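Local coordinates for protein fatty acid synthase 1, isoform A (Drosophila melanogaster, PDB 6FN6) that probably builds long-chain saturated fatty acids from acetyl-CoA and malonyl-CoA with NADPH, this piece being its modifying region of dehydratase, enoylreductase and ketoreductase, at residues V515-A520 with T530-Q535. Residues are numbered along the deposited sequence; the frame is centred on the assembly and turned at random.
Sequences VFVQDA and TLYRQQ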
loop_
_atom_site.group_PDB
_atom_site.type_symbol
_atom_site.label_atom_id
_atom_site.label_comp_id
_atom_site.label_asym_id
_atom_site.label_seq_id
_atom_site.Cartn_x
_atom_site.Cartn_y
_atom_site.Cartn_z
ATOM N N VAL A 515 -76.809 -24.546 16.456
ATOM C CA VAL A 515 -77.573 -23.782 17.433
ATOM C C VAL A 515 -76.798 -23.764 18.747
ATOM O O VAL A 515 -76.850 -24.715 19.527
ATOM C CB VAL A 515 -78.987 -24.365 17.613
ATOM C CG1 VAL A 515 -79.807 -23.519 18.577
ATOM C CG2 VAL A 515 -79.687 -24.465 16.265
ATOM N N PHE A 516 -76.069 -22.676 18.974
ATOM C CA PHE A 516 -75.171 -22.565 20.120
ATOM C C PHE A 516 -75.762 -21.653 21.197
ATOM O O PHE A 516 -76.007 -20.472 20.953
ATOM C CB PHE A 516 -73.808 -22.033 19.669
ATOM C CG PHE A 516 -72.715 -22.229 20.679
ATOM C CD1 PHE A 516 -72.537 -21.331 21.716
ATOM C CD2 PHE A 516 -71.851 -23.304 20.575
ATOM C CE1 PHE A 516 -71.527 -21.511 22.642
ATOM C CE2 PHE A 516 -70.837 -23.488 21.494
ATOM C CZ PHE A 516 -70.673 -22.591 22.528
ATOM N N VAL A 517 -75.984 -22.203 22.386
ATOM C CA VAL A 517 -76.588 -21.448 23.478
ATOM C C VAL A 517 -75.693 -21.482 24.713
ATOM O O VAL A 517 -75.539 -22.521 25.351
ATOM C CB VAL A 517 -77.994 -21.994 23.810
ATOM C CG1 VAL A 517 -78.635 -21.185 24.922
ATOM C CG2 VAL A 517 -78.876 -22.000 22.567
ATOM N N GLN A 518 -75.119 -20.332 25.055
ATOM C CA GLN A 518 -74.205 -20.245 26.188
ATOM C C GLN A 518 -74.919 -20.521 27.506
ATOM O O GLN A 518 -74.490 -21.369 28.287
ATOM C CB GLN A 518 -73.543 -18.866 26.243
ATOM C CG GLN A 518 -72.690 -18.529 25.033
ATOM C CD GLN A 518 -71.836 -17.294 25.256
ATOM O OE1 GLN A 518 -71.926 -16.643 26.296
ATOM N NE2 GLN A 518 -70.998 -16.968 24.277
ATOM N N ASP A 519 -76.011 -19.804 27.747
ATOM C CA ASP A 519 -76.732 -19.921 29.008
ATOM C C ASP A 519 -77.472 -21.255 29.057
ATOM O O ASP A 519 -78.300 -21.540 28.190
ATOM C CB ASP A 519 -77.714 -18.763 29.178
ATOM C CG ASP A 519 -78.141 -18.574 30.617
ATOM O OD1 ASP A 519 -77.798 -19.439 31.450
ATOM O OD2 ASP A 519 -78.819 -17.568 30.916
ATOM N N ALA A 520 -77.186 -22.067 30.070
ATOM C CA ALA A 520 -77.790 -23.392 30.157
ATOM C C ALA A 520 -79.258 -23.320 30.571
ATOM O O ALA A 520 -80.007 -24.279 30.383
ATOM C CB ALA A 520 -77.012 -24.258 31.136
ATOM N N THR A 530 -91.067 -19.596 20.404
ATOM C CA THR A 530 -91.054 -18.231 19.878
ATOM C C THR A 530 -89.636 -17.663 19.819
ATOM O O THR A 530 -89.307 -16.865 18.939
ATOM C CB THR A 530 -91.936 -17.293 20.733
ATOM O OG1 THR A 530 -91.852 -15.956 20.224
ATOM C CG2 THR A 530 -91.493 -17.302 22.194
ATOM N N LEU A 531 -88.803 -18.082 20.764
ATOM C CA LEU A 531 -87.422 -17.628 20.831
ATOM C C LEU A 531 -86.622 -18.104 19.621
ATOM O O LEU A 531 -85.943 -17.317 18.958
ATOM C CB LEU A 531 -86.774 -18.136 22.122
ATOM C CG LEU A 531 -85.269 -17.929 22.297
ATOM C CD1 LEU A 531 -84.908 -16.452 22.238
ATOM C CD2 LEU A 531 -84.805 -18.550 23.608
ATOM N N TYR A 532 -86.704 -19.401 19.351
ATOM C CA TYR A 532 -85.926 -20.031 18.293
ATOM C C TYR A 532 -86.520 -19.863 16.891
ATOM O O TYR A 532 -85.782 -19.772 15.911
ATOM C CB TYR A 532 -85.784 -21.527 18.583
ATOM C CG TYR A 532 -84.978 -21.861 19.817
ATOM C CD1 TYR A 532 -85.554 -21.802 21.079
ATOM C CD2 TYR A 532 -83.653 -22.255 19.723
ATOM C CE1 TYR A 532 -84.827 -22.115 22.213
ATOM C CE2 TYR A 532 -82.916 -22.569 20.852
ATOM C CZ TYR A 532 -83.509 -22.498 22.093
ATOM O OH TYR A 532 -82.780 -22.811 23.218
ATOM N N ARG A 533 -87.848 -19.830 16.799
ATOM C CA ARG A 533 -88.527 -19.915 15.503
ATOM C C ARG A 533 -88.118 -18.799 14.542
ATOM O O ARG A 533 -87.664 -19.074 13.435
ATOM C CB ARG A 533 -90.052 -19.903 15.702
ATOM C CG ARG A 533 -90.848 -20.371 14.479
ATOM C CD ARG A 533 -92.357 -20.254 14.690
ATOM N NE ARG A 533 -92.852 -18.879 14.649
ATOM C CZ ARG A 533 -93.408 -18.315 13.578
ATOM N NH1 ARG A 533 -93.569 -19.004 12.450
ATOM N NH2 ARG A 533 -93.830 -17.058 13.636
ATOM N N GLN A 534 -88.264 -17.546 14.959
ATOM C CA GLN A 534 -87.935 -16.427 14.080
ATOM C C GLN A 534 -86.465 -16.470 13.673
ATOM O O GLN A 534 -86.110 -16.112 12.548
ATOM C CB GLN A 534 -88.240 -15.086 14.752
ATOM C CG GLN A 534 -88.185 -13.902 13.788
ATOM C CD GLN A 534 -87.752 -12.607 14.452
ATOM O OE1 GLN A 534 -88.241 -12.248 15.524
ATOM N NE2 GLN A 534 -86.823 -11.902 13.817
ATOM N N GLN A 535 -85.613 -16.918 14.589
ATOM C CA GLN A 535 -84.182 -16.978 14.326
ATOM C C GLN A 535 -83.845 -18.075 13.329
ATOM O O GLN A 535 -83.126 -17.840 12.357
ATOM C CB GLN A 535 -83.405 -17.205 15.621
ATOM C CG GLN A 535 -81.901 -17.203 15.425
ATOM C CD GLN A 535 -81.389 -15.868 14.930
ATOM O OE1 GLN A 535 -82.083 -14.854 15.011
ATOM N NE2 GLN A 535 -80.176 -15.864 14.400
#
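Tyr532 of helix 530-536 reaches to strand 512-517 and is met there by Val515 and Val517, two valines on the same side of the strand. Val515 brings its CG1 methyl to the edge of the ring, near the ring plane, with CG1 4.0 Å from CE2 of Tyr532. Val517 points nearly head-on at the tyrosine and touches its outer end: its CG2 lies 4.0 Å from Tyr532 OH and 4.4 Å from Tyr532 CE2, approaching the ring obliquely. The two valines share a rotamer but use different branches, Val515 the methyl anti to its backbone N (chi1 -177°) and Val517 the one anti to its carbonyl carbon. No hydrogen bond joins the segments; the contact is apolar and small, with 88 Å² buried in all, and the tyrosine side chain, together with the valine methyl, bridges the 9.2 Å between Val515 CA and Tyr532 CA. The buried phenol oxygen is nevertheless satisfied, since Tyr532 OH is hydrogen-bonded to the carbonyl oxygen of Glu523 in the connecting loop, which ties the ring's far end to that loop. Phe525, from the same loop, and Trp550 of strand 549-557 also touch Val515. Helix and strand are the first two elements of the beta-alpha-beta unit 512-517, 530-536, 542-546, as in the Rossmann-type fold of the pseudo-KR family; strand 512-517 runs parallel to its neighbours 483-489 and 542-546 and hydrogen-bonds to both.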